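Local atomic coordinates of monomethylamine methyltransferase MtmB1 (Methanosarcina barkeri, PDB entry 1NTH), a protein that catalyses transfer of the methyl group of monomethylamine to the corrinoid cofactor of its partner protein MtmC in methanogenesis from methylamine. Residues E205-L208 / G212-S215; P336-C341 / L346-A351; T379-R384 / Q442-A447. All blocks are in the same frame, centred on the assembly; numbering follows the deposited sequence. Where two conformers were deposited one is given.

Interaction 1 (E205-L208 / G212-S215); sequences ETSL and GNIS
Ser-207 and Gly-212 meet at van der Waals distance, and their backbones lie close, with CA of Ser-207 5.0 Å from CA of Gly-212. Ser-207 directs its CB at the helix, so that this carbon rests 3.5 Å from C of Gly-212. Glycine has no side chain in the way, which is what lets the loop come in against the helix backbone at this point. Asn-213, on the same helix, adds much of the remaining packing. Its CG is turned beside its own backbone N (chi1 -66°), which brings the side chain beside Ser-207; CG of Asn-213 ends 3.7 Å from OG of Ser-207. That hydroxyl also lies over the helix backbone, 3.6 Å from CA of Asn-213.

The clear hydrogen bonds are internal to the helical side. O of Gly-212 takes two donors from one residue, OG of Ser-215 at 2.8 Å and N of Ser-215 in a longer bond at 3.3 Å. Both come from the same face of the carbonyl plane, with OG tilted 26° from it; the hydroxyl of Ser-215 thus ties back to the carbonyl three residues earlier.

Around the contact, Thr-206 OG1 bonds to Glu-183 and to the backbone N of Met-161, while N of Leu-208 bonds to Glu-176 of helix 174-193. Ile-214 and Ser-215 pack on Ser-215 and Ile-214 of the second subunit.

In sequence the UAG-encoded pyrrolysine comes three positions before Glu-205, and the chain runs through 205-208 before entering the short helix 210-214. Both segments belong to the connection between helix 174-193 and barrel strand 227-231, a linker of this TIM-barrel protein that carries a small helix folded back on its own loop.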
# COMPACT_ATOMS: atom_id res chain seq x y z
N GLU A 205 -14.04 4.02 21.43
CA GLU A 205 -14.87 4.39 22.57
C GLU A 205 -16.20 3.67 22.75
O GLU A 205 -16.58 3.35 23.88
CB GLU A 205 -15.13 5.90 22.54
CG GLU A 205 -13.87 6.75 22.61
CD GLU A 205 -12.99 6.37 23.78
OE1 GLU A 205 -13.53 6.15 24.89
OE2 GLU A 205 -11.75 6.31 23.60
N THR A 206 -16.91 3.42 21.66
CA THR A 206 -18.22 2.77 21.74
C THR A 206 -18.17 1.33 22.26
O THR A 206 -19.07 0.89 22.98
CB THR A 206 -18.93 2.79 20.37
OG1 THR A 206 -19.02 4.15 19.91
CG2 THR A 206 -20.34 2.22 20.48
N SER A 207 -17.11 0.61 21.91
CA SER A 207 -16.95 -0.77 22.35
C SER A 207 -16.48 -0.83 23.80
O SER A 207 -15.69 0.00 24.23
CB SER A 207 -15.95 -1.50 21.45
OG SER A 207 -14.79 -0.71 21.26
N LEU A 208 -16.97 -1.82 24.54
CA LEU A 208 -16.60 -1.98 25.94
C LEU A 208 -15.92 -3.32 26.22
O LEU A 208 -15.11 -3.43 27.15
CB LEU A 208 -17.84 -1.85 26.84
CG LEU A 208 -18.61 -0.53 26.75
CD1 LEU A 208 -19.82 -0.59 27.68
CD2 LEU A 208 -17.71 0.63 27.11
N GLY A 212 -14.88 -6.34 21.22
CA GLY A 212 -15.29 -5.12 20.55
C GLY A 212 -14.11 -4.21 20.27
O GLY A 212 -13.96 -3.69 19.16
N ASN A 213 -13.27 -4.00 21.28
CA ASN A 213 -12.11 -3.13 21.11
C ASN A 213 -11.12 -3.68 20.08
O ASN A 213 -10.56 -2.93 19.29
CB ASN A 213 -11.39 -2.92 22.44
CG ASN A 213 -12.23 -2.15 23.44
OD1 ASN A 213 -12.86 -1.16 23.10
ND2 ASN A 213 -12.24 -2.61 24.69
N ILE A 214 -10.94 -4.99 20.10
CA ILE A 214 -10.01 -5.64 19.18
C ILE A 214 -10.45 -5.56 17.71
O ILE A 214 -9.61 -5.61 16.81
CB ILE A 214 -9.77 -7.11 19.62
CG1 ILE A 214 -8.98 -7.11 20.94
CG2 ILE A 214 -9.02 -7.90 18.55
CD1 ILE A 214 -8.86 -8.47 21.61
N SER A 215 -11.75 -5.41 17.47
CA SER A 215 -12.26 -5.33 16.10
C SER A 215 -12.10 -3.94 15.49
O SER A 215 -12.30 -3.77 14.28
CB SER A 215 -13.74 -5.71 16.06
OG SER A 215 -14.55 -4.67 16.59

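Interaction 2 (P336-C341 / L346-A351); sequences PCAGPC and LLEASA
OE2 of Glu-348 is gripped by two donors, the backbone N of Cys-337 at 2.8 Å and the side-chain amide of Asn-307. The bond from Cys-337 is nearly straight but arrives on the syn side from 30° out of the carboxylate plane. The other oxygen, OE1, offers its own syn lone pair to the next backbone amide, N of Ala-338, at 2.9 Å. Two successive peptide N-H groups of the loop therefore dock on the two oxygens of a single buried carboxylate, which holds its rotation and should favour the ionised form. Beyond CG the Glu-348 chain runs extended (chi2 -178°), and this lets it span the gap between helix and loop.

The loop follows strand 330-333 and leads into helix 343-359, so the carboxylate ties a beta-to-alpha connection of the TIM barrel to the helix that comes straight after it. Backbone hydrogen bonds between Pro-336 and Lys-371 and between Ala-338 and Ala-370 join the same loop to the one after strand 363-366.

Small side chains pack round the carboxylate. CB of Pro-336 lies 3.9 Å from CB of Glu-348, beside the base of that side chain, and CG of Pro-336 makes a looser contact at 4.5 Å with CB of Ala-349. CB of Ala-338 approaches OE1 of Glu-348 at 3.4 Å. SG of Cys-337, swung beside its backbone N, comes to 3.6 Å from OE2 of Glu-348.

Within the helix, O of Leu-346 receives N of Ser-350 and, from the opposite face of its plane, OG of Ser-350 at 2.7 Å.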
# COMPACT_ATOMS: atom_id res chain seq x y z
N PRO A 336 -15.90 18.67 32.69
CA PRO A 336 -16.47 19.81 33.41
C PRO A 336 -17.86 19.46 33.94
O PRO A 336 -18.51 18.54 33.42
CB PRO A 336 -16.56 20.90 32.34
CG PRO A 336 -15.56 20.47 31.29
CD PRO A 336 -15.74 18.98 31.26
N CYS A 337 -18.32 20.17 34.96
CA CYS A 337 -19.65 19.94 35.53
C CYS A 337 -20.72 20.54 34.63
O CYS A 337 -21.75 19.92 34.36
CB CYS A 337 -19.77 20.58 36.91
SG CYS A 337 -18.81 19.80 38.22
N ALA A 338 -20.47 21.77 34.18
CA ALA A 338 -21.41 22.50 33.34
C ALA A 338 -21.47 22.00 31.90
O ALA A 338 -20.51 21.40 31.40
CB ALA A 338 -21.08 23.98 33.37
N GLY A 339 -22.60 22.25 31.25
CA GLY A 339 -22.79 21.83 29.87
C GLY A 339 -22.37 22.89 28.87
O GLY A 339 -22.03 24.01 29.25
N PRO A 340 -22.40 22.56 27.57
CA PRO A 340 -22.02 23.49 26.50
C PRO A 340 -22.82 24.78 26.49
O PRO A 340 -23.96 24.84 26.96
CB PRO A 340 -22.25 22.68 25.23
CG PRO A 340 -22.04 21.27 25.68
CD PRO A 340 -22.77 21.25 27.00
N CYS A 341 -22.21 25.82 25.94
CA CYS A 341 -22.81 27.14 25.81
C CYS A 341 -23.11 27.80 27.14
O CYS A 341 -24.13 28.48 27.30
CB CYS A 341 -24.09 27.05 24.96
SG CYS A 341 -24.55 28.62 24.18
N LEU A 346 -16.82 26.70 30.06
CA LEU A 346 -15.60 27.23 29.48
C LEU A 346 -14.55 27.57 30.53
O LEU A 346 -13.37 27.33 30.33
CB LEU A 346 -15.92 28.47 28.63
CG LEU A 346 -16.85 28.23 27.44
CD1 LEU A 346 -17.05 29.53 26.67
CD2 LEU A 346 -16.25 27.15 26.53
N LEU A 347 -14.99 28.13 31.66
CA LEU A 347 -14.05 28.49 32.72
C LEU A 347 -13.48 27.24 33.39
O LEU A 347 -12.31 27.22 33.78
CB LEU A 347 -14.73 29.38 33.76
CG LEU A 347 -15.12 30.78 33.27
CD1 LEU A 347 -15.81 31.54 34.40
CD2 LEU A 347 -13.88 31.54 32.81
N GLU A 348 -14.31 26.21 33.53
CA GLU A 348 -13.86 24.96 34.14
C GLU A 348 -12.78 24.33 33.27
O GLU A 348 -11.71 23.94 33.76
CB GLU A 348 -15.03 23.98 34.28
CG GLU A 348 -15.96 24.23 35.46
CD GLU A 348 -17.07 23.19 35.54
OE1 GLU A 348 -18.08 23.34 34.83
OE2 GLU A 348 -16.91 22.22 36.30
N ALA A 349 -13.06 24.23 31.98
CA ALA A 349 -12.10 23.64 31.05
C ALA A 349 -10.84 24.49 30.99
O ALA A 349 -9.73 23.96 30.86
CB ALA A 349 -12.73 23.52 29.66
N SER A 350 -11.00 25.81 31.08
CA SER A 350 -9.85 26.71 31.04
C SER A 350 -8.92 26.48 32.22
O SER A 350 -7.70 26.44 32.06
CB SER A 350 -10.32 28.17 31.03
OG SER A 350 -11.00 28.48 29.83
N ALA A 351 -9.49 26.32 33.41
CA ALA A 351 -8.68 26.09 34.59
C ALA A 351 -7.85 24.82 34.40
O ALA A 351 -6.68 24.78 34.77
CB ALA A 351 -9.57 25.95 35.83

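Interaction 3 (T379-R384 / Q442-A447); sequences TGMEAR and QVYDGA
This is a buried helix-to-helix contact, in which Tyr-444 of helix 438-454 reaches across to Met-381 and Arg-384 in the first turns of helix 380-393. The tyrosine leaves its helix with CG anti to the backbone N (chi1 -171°), projecting the ring toward helix 380-393. Near the base of the ring, CE of Met-381 packs 3.8 Å from CB of Tyr-444, and SD of Met-381 stands obliquely to the ring, 5.3 Å from its centroid. O of Met-381 lies at the ring edge. Farther out, CD of Arg-384 comes to 3.7 Å from CZ of Tyr-444, and CG of Arg-384 to 3.4 Å from the phenolic OH. Any cation-pi attraction is at most weak, the guanidinium being distant and turned 65° to the ring.

SD of Met-381 also sits over the centre of one guanidinium face of Arg-384, 3.4 Å above its plane. Arg-384 forms a salt bridge to Glu-150 and bonds to O of Phe-3 and O of Arg-4 of the third subunit; Tyr-444 OH bonds to Glu-388.

Thr-379 caps the helix through OG1, which accepts from N of Met-381, while OE1 of Glu-382 accepts from N of Thr-379 at 2.9 Å. The arrangement thus joins a capping box to a Met-aromatic contact between two helices, at a subunit boundary.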
# COMPACT_ATOMS: atom_id res chain seq x y z
N THR A 379 -19.32 20.10 22.16
CA THR A 379 -19.11 20.76 20.87
C THR A 379 -17.67 21.25 20.75
O THR A 379 -16.96 21.40 21.74
CB THR A 379 -20.03 21.98 20.66
OG1 THR A 379 -19.45 23.12 21.30
CG2 THR A 379 -21.42 21.72 21.23
N GLY A 380 -17.26 21.51 19.51
CA GLY A 380 -15.91 21.98 19.25
C GLY A 380 -15.54 23.29 19.93
O GLY A 380 -14.36 23.59 20.10
N MET A 381 -16.54 24.09 20.31
CA MET A 381 -16.26 25.36 20.97
C MET A 381 -15.49 25.17 22.28
O MET A 381 -14.62 25.97 22.60
CB MET A 381 -17.56 26.12 21.26
CG MET A 381 -18.17 26.81 20.05
SD MET A 381 -17.16 28.18 19.42
CE MET A 381 -17.83 29.56 20.36
N GLU A 382 -15.80 24.12 23.02
CA GLU A 382 -15.10 23.87 24.27
C GLU A 382 -13.64 23.51 24.00
O GLU A 382 -12.75 23.90 24.76
CB GLU A 382 -15.78 22.74 25.06
CG GLU A 382 -17.22 23.06 25.47
CD GLU A 382 -18.25 22.35 24.60
OE1 GLU A 382 -18.31 21.11 24.65
OE2 GLU A 382 -18.99 23.04 23.86
N ALA A 383 -13.39 22.79 22.92
CA ALA A 383 -12.03 22.41 22.55
C ALA A 383 -11.26 23.64 22.07
O ALA A 383 -10.05 23.74 22.27
CB ALA A 383 -12.05 21.35 21.45
N ARG A 384 -11.96 24.58 21.44
CA ARG A 384 -11.31 25.79 20.98
C ARG A 384 -10.78 26.57 22.18
O ARG A 384 -9.65 27.06 22.16
CB ARG A 384 -12.29 26.68 20.20
CG ARG A 384 -11.65 27.97 19.69
CD ARG A 384 -12.69 29.00 19.26
NE ARG A 384 -13.49 28.56 18.13
CZ ARG A 384 -14.44 29.29 17.56
NH1 ARG A 384 -14.70 30.51 18.02
NH2 ARG A 384 -15.12 28.82 16.53
N GLN A 442 -21.02 34.70 21.93
CA GLN A 442 -21.09 35.74 22.96
C GLN A 442 -20.66 35.18 24.31
O GLN A 442 -19.96 35.85 25.07
CB GLN A 442 -22.50 36.32 23.05
CG GLN A 442 -22.93 37.14 21.84
CD GLN A 442 -24.36 37.63 21.94
OE1 GLN A 442 -24.93 37.71 23.03
NE2 GLN A 442 -24.95 37.97 20.80
N VAL A 443 -21.09 33.96 24.60
CA VAL A 443 -20.74 33.30 25.86
C VAL A 443 -19.23 33.10 25.89
O VAL A 443 -18.58 33.33 26.91
CB VAL A 443 -21.44 31.93 25.99
CG1 VAL A 443 -20.90 31.17 27.19
CG2 VAL A 443 -22.94 32.12 26.13
N TYR A 444 -18.67 32.68 24.76
CA TYR A 444 -17.24 32.45 24.63
C TYR A 444 -16.48 33.74 24.92
O TYR A 444 -15.51 33.75 25.68
CB TYR A 444 -16.92 31.96 23.21
CG TYR A 444 -15.50 31.47 23.01
CD1 TYR A 444 -15.18 30.11 23.12
CD2 TYR A 444 -14.47 32.36 22.68
CE1 TYR A 444 -13.88 29.65 22.90
CE2 TYR A 444 -13.17 31.91 22.46
CZ TYR A 444 -12.88 30.55 22.57
OH TYR A 444 -11.60 30.10 22.34
N ASP A 445 -16.93 34.84 24.31
CA ASP A 445 -16.27 36.13 24.52
C ASP A 445 -16.29 36.53 25.99
O ASP A 445 -15.30 37.04 26.51
CB ASP A 445 -16.95 37.22 23.69
CG ASP A 445 -16.76 37.03 22.21
OD1 ASP A 445 -15.70 36.50 21.81
OD2 ASP A 445 -17.66 37.42 21.44
N GLY A 446 -17.42 36.31 26.64
CA GLY A 446 -17.53 36.66 28.05
C GLY A 446 -16.54 35.92 28.91
O GLY A 446 -15.90 36.50 29.79
N ALA A 447 -16.39 34.62 28.65
CA ALA A 447 -15.46 33.80 29.41
C ALA A 447 -14.02 34.22 29.15
O ALA A 447 -13.21 34.31 30.07
CB ALA A 447 -15.66 32.33 29.05

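Interactions 2 and 3 form one continuous patch, their centres 9 Å apart. CB of Pro-340 lies 3.6 Å from OE2 of Glu-382, so the loop abuts the capping box. CD1 of Leu-346 packs 3.6 Å from CA of Tyr-444, and CB of Leu-346 sits 3.9 Å from CB of Ala-447, placing helix 343-359 against helix 438-454. Interaction 1 stands apart, its centre 28 Å from that of interaction 2 and 31 Å from that of interaction 3, with nearest atoms about 14 Å away in both cases. It lies just after the pyrrolysine position in sequence, which by itself says nothing of its distance from that residue in space.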